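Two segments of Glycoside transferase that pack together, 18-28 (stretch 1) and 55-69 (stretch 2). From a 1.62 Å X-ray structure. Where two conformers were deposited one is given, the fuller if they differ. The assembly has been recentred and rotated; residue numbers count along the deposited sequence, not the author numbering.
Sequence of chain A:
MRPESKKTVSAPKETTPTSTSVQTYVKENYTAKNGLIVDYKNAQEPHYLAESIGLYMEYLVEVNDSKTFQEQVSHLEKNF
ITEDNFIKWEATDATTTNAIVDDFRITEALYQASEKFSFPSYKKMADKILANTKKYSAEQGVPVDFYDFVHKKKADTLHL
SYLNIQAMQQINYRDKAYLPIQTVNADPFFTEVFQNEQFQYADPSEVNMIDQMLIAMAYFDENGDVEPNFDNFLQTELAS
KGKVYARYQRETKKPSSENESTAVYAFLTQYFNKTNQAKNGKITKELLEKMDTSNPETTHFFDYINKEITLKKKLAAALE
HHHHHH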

ATOM      1  N   THR A  18     -21.732  -4.438  -1.234  1.00  8.91           N
ATOM      2  CA  THR A  18     -22.279  -3.654  -0.128  1.00 12.68           C
ATOM      3  C   THR A  18     -22.590  -2.232  -0.554  1.00 12.59           C
ATOM      4  O   THR A  18     -23.394  -1.559   0.095  1.00 11.70           O
ATOM      5  N   SER A  19     -21.971  -1.773  -1.635  1.00 10.77           N
ATOM      6  CA  SER A  19     -22.128  -0.413  -2.128  0.50 10.93           C
ATOM      7  C   SER A  19     -21.537  -0.366  -3.528  1.00  9.11           C
ATOM      8  O   SER A  19     -20.608  -1.122  -3.826  1.00 10.13           O
ATOM      9  N   THR A  20     -22.040   0.535  -4.358  1.00  9.45           N
ATOM     10  CA  THR A  20     -21.484   0.724  -5.687  1.00  9.31           C
ATOM     11  C   THR A  20     -21.012   2.144  -5.954  1.00  7.41           C
ATOM     12  O   THR A  20     -20.619   2.435  -7.086  1.00  9.40           O
ATOM     13  N   SER A  21     -21.054   3.040  -4.965  1.00  9.32           N
ATOM     14  CA  SER A  21     -20.812   4.453  -5.246  1.00  9.01           C
ATOM     15  C   SER A  21     -19.356   4.720  -5.608  1.00  9.57           C
ATOM     16  O   SER A  21     -19.073   5.551  -6.484  1.00 11.20           O
ATOM     17  N   VAL A  22     -18.414   4.047  -4.937  1.00  8.08           N
ATOM     18  CA  VAL A  22     -17.005   4.237  -5.265  1.00  5.74           C
ATOM     19  C   VAL A  22     -16.722   3.735  -6.675  1.00  6.76           C
ATOM     20  O   VAL A  22     -16.041   4.400  -7.463  1.00  8.32           O
ATOM     21  N   GLN A  23     -17.241   2.549  -7.012  1.00  7.17           N
ATOM     22  CA  GLN A  23     -17.066   2.009  -8.360  1.00  8.40           C
ATOM     23  C   GLN A  23     -17.569   2.991  -9.411  1.00 10.04           C
ATOM     24  O   GLN A  23     -16.897   3.239 -10.419  1.00 10.71           O
ATOM     25  N   THR A  24     -18.759   3.560  -9.187  1.00 10.05           N
ATOM     26  CA  THR A  24     -19.314   4.545 -10.110  1.00  8.79           C
ATOM     27  C   THR A  24     -18.421   5.770 -10.198  1.00  9.19           C
ATOM     28  O   THR A  24     -18.139   6.260 -11.296  1.00  9.34           O
ATOM     29  N   TYR A  25     -17.917   6.235  -9.052  1.00  9.11           N
ATOM     30  CA  TYR A  25     -17.060   7.415  -9.028  1.00 11.08           C
ATOM     31  C   TYR A  25     -15.728   7.146  -9.719  1.00  9.27           C
ATOM     32  O   TYR A  25     -15.214   8.002 -10.449  1.00  9.70           O
ATOM     33  N   VAL A  26     -15.168   5.950  -9.530  1.00  9.33           N
ATOM     34  CA  VAL A  26     -13.909   5.622 -10.190  1.00  9.63           C
ATOM     35  C   VAL A  26     -14.100   5.542 -11.700  1.00  9.97           C
ATOM     36  O   VAL A  26     -13.277   6.046 -12.473  1.00  7.98           O
ATOM     37  N   LYS A  27     -15.186   4.897 -12.140  1.00  8.95           N
ATOM     38  CA  LYS A  27     -15.490   4.836 -13.565  1.00  8.01           C
ATOM     39  C   LYS A  27     -15.610   6.233 -14.165  1.00  8.21           C
ATOM     40  O   LYS A  27     -15.145   6.478 -15.282  1.00 12.62           O
ATOM     41  N   GLU A  28     -16.210   7.164 -13.427  1.00  8.93           N
ATOM     42  CA  GLU A  28     -16.472   8.489 -13.981  1.00 13.13           C
ATOM     43  C   GLU A  28     -15.265   9.420 -13.897  1.00 12.27           C
ATOM     44  O   GLU A  28     -15.145  10.344 -14.711  1.00 15.94           O
ATOM     45  N   LEU A  55      -4.916  -1.352  -5.331  1.00  6.19           N
ATOM     46  CA  LEU A  55      -5.739  -0.771  -4.269  1.00  5.06           C
ATOM     47  C   LEU A  55      -7.221  -0.874  -4.616  1.00  6.59           C
ATOM     48  O   LEU A  55      -8.054  -1.162  -3.750  1.00  6.02           O
ATOM     49  N   TYR A  56      -7.558  -0.660  -5.882  1.00  7.20           N
ATOM     50  CA  TYR A  56      -8.940  -0.821  -6.300  1.00  4.63           C
ATOM     51  C   TYR A  56      -9.385  -2.266  -6.136  1.00  8.27           C
ATOM     52  O   TYR A  56     -10.489  -2.526  -5.646  1.00  7.51           O
ATOM     53  N   MET A  57      -8.525  -3.223  -6.505  1.00  6.18           N
ATOM     54  CA  MET A  57      -8.844  -4.632  -6.272  1.00  7.00           C
ATOM     55  C   MET A  57      -9.085  -4.915  -4.797  1.00  7.40           C
ATOM     56  O   MET A  57     -10.020  -5.646  -4.444  1.00  7.01           O
ATOM     57  N   GLU A  58      -8.230  -4.365  -3.927  1.00  6.97           N
ATOM     58  CA  GLU A  58      -8.405  -4.535  -2.488  1.00  6.31           C
ATOM     59  C   GLU A  58      -9.768  -4.012  -2.041  1.00  7.66           C
ATOM     60  O   GLU A  58     -10.502  -4.691  -1.306  1.00  8.94           O
ATOM     61  N   TYR A  59     -10.131  -2.806  -2.489  1.00  7.39           N
ATOM     62  CA  TYR A  59     -11.429  -2.237  -2.156  1.00  6.88           C
ATOM     63  C   TYR A  59     -12.569  -3.128  -2.640  1.00  8.05           C
ATOM     64  O   TYR A  59     -13.541  -3.349  -1.914  1.00  6.78           O
ATOM     65  N   LEU A  60     -12.466  -3.652  -3.865  1.00  5.31           N
ATOM     66  CA  LEU A  60     -13.566  -4.414  -4.441  1.00  5.20           C
ATOM     67  C   LEU A  60     -13.815  -5.716  -3.694  1.00  7.05           C
ATOM     68  O   LEU A  60     -14.964  -6.153  -3.597  1.00  7.72           O
ATOM     69  N   VAL A  61     -12.766  -6.343  -3.152  1.00  7.45           N
ATOM     70  CA  VAL A  61     -12.983  -7.508  -2.295  1.00  8.96           C
ATOM     71  C   VAL A  61     -13.709  -7.094  -1.026  1.00 10.36           C
ATOM     72  O   VAL A  61     -14.640  -7.778  -0.575  1.00 11.78           O
ATOM     73  N   GLU A  62     -13.317  -5.951  -0.448  1.00  9.54           N
ATOM     74  CA  GLU A  62     -13.929  -5.495   0.794  1.00 11.95           C
ATOM     75  C   GLU A  62     -15.424  -5.240   0.620  1.00 10.29           C
ATOM     76  O   GLU A  62     -16.214  -5.531   1.526  1.00 13.00           O
ATOM     77  N   VAL A  63     -15.838  -4.721  -0.538  1.00  8.27           N
ATOM     78  CA  VAL A  63     -17.251  -4.411  -0.769  1.00  9.29           C
ATOM     79  C   VAL A  63     -17.973  -5.528  -1.526  1.00  7.61           C
ATOM     80  O   VAL A  63     -19.108  -5.336  -1.969  1.00  8.55           O
ATOM     81  N   ASN A  64     -17.347  -6.695  -1.672  1.00  8.57           N
ATOM     82  CA  ASN A  64     -18.021  -7.894  -2.186  1.00  8.12           C
ATOM     83  C   ASN A  64     -18.496  -7.709  -3.621  1.00  7.88           C
ATOM     84  O   ASN A  64     -19.626  -8.049  -3.961  1.00  8.96           O
ATOM     85  N   ASP A  65     -17.641  -7.152  -4.478  1.00  6.41           N
ATOM     86  CA  ASP A  65     -18.019  -6.875  -5.868  1.00  7.93           C
ATOM     87  C   ASP A  65     -17.200  -7.752  -6.816  1.00  7.80           C
ATOM     88  O   ASP A  65     -16.182  -7.335  -7.371  1.00  8.17           O
ATOM     89  N   SER A  66     -17.680  -8.979  -7.036  1.00  8.49           N
ATOM     90  CA  SER A  66     -16.894  -9.904  -7.846  1.00  6.28           C
ATOM     91  C   SER A  66     -16.833  -9.487  -9.307  1.00  9.08           C
ATOM     92  O   SER A  66     -15.813  -9.717  -9.973  1.00 10.09           O
ATOM     93  N   LYS A  67     -17.906  -8.895  -9.823  1.00  7.62           N
ATOM     94  CA  LYS A  67     -17.916  -8.513 -11.230  1.00  8.56           C
ATOM     95  C   LYS A  67     -16.873  -7.442 -11.527  1.00 10.17           C
ATOM     96  O   LYS A  67     -16.085  -7.571 -12.476  1.00  9.56           O
ATOM     97  N   THR A  68     -16.843  -6.376 -10.723  1.00  8.26           N
ATOM     98  CA  THR A  68     -15.835  -5.346 -10.963  1.00  7.66           C
ATOM     99  C   THR A  68     -14.432  -5.868 -10.649  1.00  8.70           C
ATOM    100  O   THR A  68     -13.477  -5.506 -11.338  1.00  8.61           O
ATOM    101  N   PHE A  69     -14.297  -6.752  -9.659  1.00  7.88           N
ATOM    102  CA  PHE A  69     -12.994  -7.342  -9.366  1.00  6.82           C
ATOM    103  C   PHE A  69     -12.448  -8.089 -10.584  1.00  8.57           C
ATOM    104  O   PHE A  69     -11.278  -7.932 -10.946  1.00  6.63           O
TER

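A buried polar side chain is tolerated in a helix interface when its rotamer brings every polar atom to a partner while its methylenes take part in the apolar packing. The contact between residues 18-28 and 55-69 of this glycoside transferase illustrates the principle. Helices 21-28 and 55-62 run nearly antiparallel, at 154°, with their axes no closer than 11.3 Å, a spacing that leaves room for large side chains between them.

Gln23 is the centrepiece. Its CA-to-CB bond points sideways, yet chi1 in m (-62°) and an off-well chi2 of 96° bring its end toward the second stretch, into a hole formed by Tyr56, Tyr59, Leu60 and Thr68. There Gln23 CG lies 3.5 Å from Leu60 CD2. The unusual chi2 is accompanied by partners for both ends of the amide: Gln23 NE2 donates to Asp65 OD2 at 2.9 Å, almost linearly, and to Ser19 O in its own stretch at 3.0 Å, while Gln23 OE1 accepts from water 1 at 2.6 Å.

Asp65, with chi1 in t, is likewise held by several hydrogen bonds. Asp65 OD1 caps the following helix by accepting from Thr68 N at 3.1 Å, and Asp65 OD2 accepts hydrogen bonds from Thr68 OG1 at 2.6 Å and from Gln23 NE2. One carboxylate thus couples a helix start to the interhelical contact.

Around this polar core, two valines meet two tyrosines. Val22 and Val26, one helical turn apart and both pointing toward the partner with chi1 in t (166°), each lay a CG1 methyl over a ring face: Val22 CG1 is 4.1 Å from the centroid of the Tyr59 ring, and Val26 CG1 is 4.2 Å from that of Tyr56. Both tyrosines also have chi1 in t, which extends their rings toward the first helix. Gln23 occupies the edges, with its CA 3.4 Å from Tyr56 OH and its OE1 3.9 Å from Tyr59 CE2.

Water 1 completes the polar network. It accepts from Val22 N at 3.0 Å and also hydrogen-bonds Ser19 OG and Tyr59 OH, both at 2.7 Å, so the tyrosine hydroxyl is served despite its burial. Water 2 does similar work near the surface, accepting from Lys27 NZ at 2.8 Å and donating to Thr68 OG1 at 2.7 Å; the nearly extended Lys27 chain, t from chi2 to chi4, reaches it from a sideways start.

At the other end, Val63 points toward the first stretch, and Val63 O accepts from Thr18 N at 2.9 Å. With chi1 in p, Thr18 places OG1 3.4 Å from Val63 CB.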

ATOM      1  CB  THR A  18     -21.322  -3.605   1.056  1.00 16.13           C
ATOM      2  OG1 THR A  18     -20.115  -2.946   0.665  1.00 13.15           O
ATOM      3  CG2 THR A  18     -21.013  -4.986   1.574  1.00 14.93           C
ATOM      4  CB  SER A  19     -21.421   0.585  -1.198  0.50 14.09           C
ATOM      5  OG  SER A  19     -21.081   1.796  -1.847  0.50 13.27           O
ATOM      6  CB  THR A  20     -22.506   0.338  -6.762  1.00 13.77           C
ATOM      7  OG1 THR A  20     -23.647   1.190  -6.650  1.00 15.86           O
ATOM      8  CG2 THR A  20     -22.937  -1.109  -6.592  1.00 21.25           C
ATOM      9  CB  SER A  21     -21.236   5.295  -4.042  1.00 13.67           C
ATOM     10  OG  SER A  21     -20.630   4.819  -2.857  1.00 15.68           O
ATOM     11  CB  VAL A  22     -16.096   3.543  -4.232  1.00  9.53           C
ATOM     12  CG1 VAL A  22     -14.665   3.460  -4.768  1.00 10.00           C
ATOM     13  CG2 VAL A  22     -16.121   4.283  -2.912  1.00  8.40           C
ATOM     14  CB  GLN A  23     -17.795   0.665  -8.487  1.00 10.72           C
ATOM     15  CG  GLN A  23     -17.273  -0.415  -7.537  1.00  9.35           C
ATOM     16  CD  GLN A  23     -18.091  -0.511  -6.249  1.00  8.12           C
ATOM     17  OE1 GLN A  23     -18.203   0.455  -5.496  1.00  9.44           O
ATOM     18  NE2 GLN A  23     -18.664  -1.680  -5.999  1.00  8.63           N
ATOM     19  CB  THR A  24     -20.718   4.933  -9.657  1.00  8.43           C
ATOM     20  OG1 THR A  24     -21.561   3.774  -9.735  1.00 13.61           O
ATOM     21  CG2 THR A  24     -21.308   6.033 -10.546  1.00 13.16           C
ATOM     22  CB  TYR A  25     -16.842   7.852  -7.585  1.00  9.19           C
ATOM     23  CG  TYR A  25     -16.082   9.135  -7.459  1.00  9.95           C
ATOM     24  CD1 TYR A  25     -16.749  10.352  -7.491  1.00 11.79           C
ATOM     25  CD2 TYR A  25     -14.701   9.144  -7.322  1.00  9.11           C
ATOM     26  CE1 TYR A  25     -16.064  11.540  -7.384  1.00 12.83           C
ATOM     27  CE2 TYR A  25     -13.995  10.342  -7.206  1.00  9.87           C
ATOM     28  CZ  TYR A  25     -14.702  11.536  -7.231  1.00 11.13           C
ATOM     29  OH  TYR A  25     -14.051  12.748  -7.129  1.00 12.50           O
ATOM     30  CB  VAL A  26     -13.348   4.317  -9.608  1.00  7.60           C
ATOM     31  CG1 VAL A  26     -12.216   3.773 -10.505  1.00  8.83           C
ATOM     32  CG2 VAL A  26     -12.848   4.577  -8.179  1.00  7.21           C
ATOM     33  CB  LYS A  27     -16.775   4.033 -13.784  1.00  9.07           C
ATOM     34  CG  LYS A  27     -16.585   2.532 -13.518  1.00 15.46           C
ATOM     35  CD  LYS A  27     -17.887   1.741 -13.600  1.00 18.85           C
ATOM     36  CE  LYS A  27     -17.676   0.271 -13.200  1.00 17.24           C
ATOM     37  NZ  LYS A  27     -18.964  -0.373 -12.850  1.00 28.59           N
ATOM     38  CB  GLU A  28     -17.676   9.116 -13.269  1.00 14.67           C
ATOM     39  CG  GLU A  28     -17.938  10.583 -13.598  1.00 24.24           C
ATOM     40  CD  GLU A  28     -18.584  10.775 -14.957  1.00 28.16           C
ATOM     41  OE1 GLU A  28     -18.492  11.895 -15.513  1.00 36.52           O
ATOM     42  OE2 GLU A  28     -19.194   9.810 -15.467  1.00 41.39           O
ATOM     43  CB  LEU A  55      -5.343   0.686  -4.031  1.00  5.63           C
ATOM     44  CG  LEU A  55      -4.059   0.879  -3.235  1.00  5.55           C
ATOM     45  CD1 LEU A  55      -3.528   2.274  -3.487  1.00  6.92           C
ATOM     46  CD2 LEU A  55      -4.305   0.635  -1.747  1.00  8.05           C
ATOM     47  CB  TYR A  56      -9.088  -0.343  -7.741  1.00  6.27           C
ATOM     48  CG  TYR A  56     -10.509  -0.132  -8.208  1.00  5.30           C
ATOM     49  CD1 TYR A  56     -11.515   0.288  -7.341  1.00  9.66           C
ATOM     50  CD2 TYR A  56     -10.830  -0.354  -9.531  1.00  4.42           C
ATOM     51  CE1 TYR A  56     -12.814   0.483  -7.805  1.00  8.12           C
ATOM     52  CE2 TYR A  56     -12.124  -0.176 -10.000  1.00  6.43           C
ATOM     53  CZ  TYR A  56     -13.100   0.249  -9.133  1.00  6.12           C
ATOM     54  OH  TYR A  56     -14.379   0.427  -9.624  1.00  8.23           O
ATOM     55  CB  MET A  57      -7.719  -5.513  -6.800  1.00  6.45           C
ATOM     56  CG  MET A  57      -7.704  -5.577  -8.308  1.00  5.86           C
ATOM     57  SD  MET A  57      -6.221  -6.349  -9.024  1.00 10.42           S
ATOM     58  CE  MET A  57      -6.329  -8.004  -8.311  1.00  9.36           C
ATOM     59  CB  GLU A  58      -7.259  -3.819  -1.769  1.00 11.72           C
ATOM     60  CG  GLU A  58      -7.280  -3.945  -0.276  1.00 10.90           C
ATOM     61  CD  GLU A  58      -6.047  -3.321   0.366  1.00 15.70           C
ATOM     62  OE1 GLU A  58      -5.003  -3.216  -0.316  1.00 19.67           O
ATOM     63  OE2 GLU A  58      -6.114  -2.952   1.557  1.00 16.20           O
ATOM     64  CB  TYR A  59     -11.557  -0.828  -2.753  1.00  7.69           C
ATOM     65  CG  TYR A  59     -12.889  -0.201  -2.433  1.00  6.23           C
ATOM     66  CD1 TYR A  59     -13.085   0.455  -1.219  1.00  8.30           C
ATOM     67  CD2 TYR A  59     -13.964  -0.318  -3.306  1.00  8.06           C
ATOM     68  CE1 TYR A  59     -14.301   1.017  -0.896  1.00  9.60           C
ATOM     69  CE2 TYR A  59     -15.205   0.242  -2.993  1.00  7.27           C
ATOM     70  CZ  TYR A  59     -15.364   0.904  -1.786  1.00  9.60           C
ATOM     71  OH  TYR A  59     -16.602   1.442  -1.450  1.00  9.44           O
ATOM     72  CB  LEU A  60     -13.286  -4.676  -5.923  1.00  4.91           C
ATOM     73  CG  LEU A  60     -13.261  -3.367  -6.708  1.00  6.40           C
ATOM     74  CD1 LEU A  60     -12.690  -3.629  -8.077  1.00  5.76           C
ATOM     75  CD2 LEU A  60     -14.639  -2.660  -6.801  1.00  7.20           C
ATOM     76  CB  VAL A  61     -11.649  -8.210  -1.983  1.00 10.81           C
ATOM     77  CG1 VAL A  61     -11.865  -9.347  -0.965  1.00 14.58           C
ATOM     78  CG2 VAL A  61     -11.035  -8.760  -3.247  1.00 11.93           C
ATOM     79  CB  GLU A  62     -13.215  -4.233   1.299  1.00 12.04           C
ATOM     80  CG  GLU A  62     -13.741  -3.690   2.614  1.00 23.28           C
ATOM     81  CD  GLU A  62     -13.595  -4.669   3.772  1.00 27.08           C
ATOM     82  OE1 GLU A  62     -12.647  -5.490   3.770  1.00 24.19           O
ATOM     83  OE2 GLU A  62     -14.444  -4.606   4.692  1.00 28.80           O
ATOM     84  CB  VAL A  63     -17.444  -3.052  -1.475  1.00  8.99           C
ATOM     85  CG1 VAL A  63     -16.861  -1.928  -0.625  1.00 10.44           C
ATOM     86  CG2 VAL A  63     -16.837  -3.030  -2.890  1.00  6.58           C
ATOM     87  CB  ASN A  64     -19.198  -8.307  -1.288  1.00  7.28           C
ATOM     88  CG  ASN A  64     -19.725  -9.696  -1.626  1.00  8.66           C
ATOM     89  OD1 ASN A  64     -18.943 -10.613  -1.871  1.00 10.66           O
ATOM     90  ND2 ASN A  64     -21.046  -9.842  -1.681  1.00  8.87           N
ATOM     91  CB  ASP A  65     -17.851  -5.384  -6.177  1.00  7.70           C
ATOM     92  CG  ASP A  65     -18.377  -5.010  -7.559  1.00 11.88           C
ATOM     93  OD1 ASP A  65     -18.787  -5.910  -8.326  1.00 11.32           O
ATOM     94  OD2 ASP A  65     -18.372  -3.805  -7.883  1.00 11.27           O
ATOM     95  CB  SER A  66     -17.461 -11.314  -7.715  1.00 10.46           C
ATOM     96  OG  SER A  66     -18.647 -11.387  -8.479  1.00  9.56           O
ATOM     97  CB  LYS A  67     -19.301  -8.026 -11.640  1.00 10.67           C
ATOM     98  CG  LYS A  67     -19.347  -7.375 -13.002  1.00 14.18           C
ATOM     99  CD  LYS A  67     -20.782  -7.016 -13.361  1.00 17.65           C
ATOM    100  CE  LYS A  67     -20.852  -6.214 -14.651  1.00 23.19           C
ATOM    101  NZ  LYS A  67     -20.201  -4.882 -14.497  1.00 33.12           N
ATOM    102  CB  THR A  68     -16.160  -4.073 -10.167  1.00  7.84           C
ATOM    103  OG1 THR A  68     -17.540  -3.728 -10.370  1.00 10.80           O
ATOM    104  CG2 THR A  68     -15.286  -2.880 -10.646  1.00  7.64           C
ATOM    105  CB  PHE A  69     -13.088  -8.274  -8.147  1.00  6.24           C
ATOM    106  CG  PHE A  69     -11.753  -8.783  -7.689  1.00  4.91           C
ATOM    107  CD1 PHE A  69     -11.228  -9.941  -8.235  1.00  6.45           C
ATOM    108  CD2 PHE A  69     -10.990  -8.072  -6.763  1.00  6.80           C
ATOM    109  CE1 PHE A  69      -9.982 -10.409  -7.847  1.00  5.05           C
ATOM    110  CE2 PHE A  69      -9.729  -8.526  -6.376  1.00  5.96           C
ATOM    111  CZ  PHE A  69      -9.223  -9.698  -6.920  1.00  7.16           C
TER
HETATM  112  O   HOH W   1     -18.690   1.609  -3.163  1.00  9.73           O
HETATM  113  O   HOH W   2     -18.193  -3.069 -12.951  1.00 18.93           O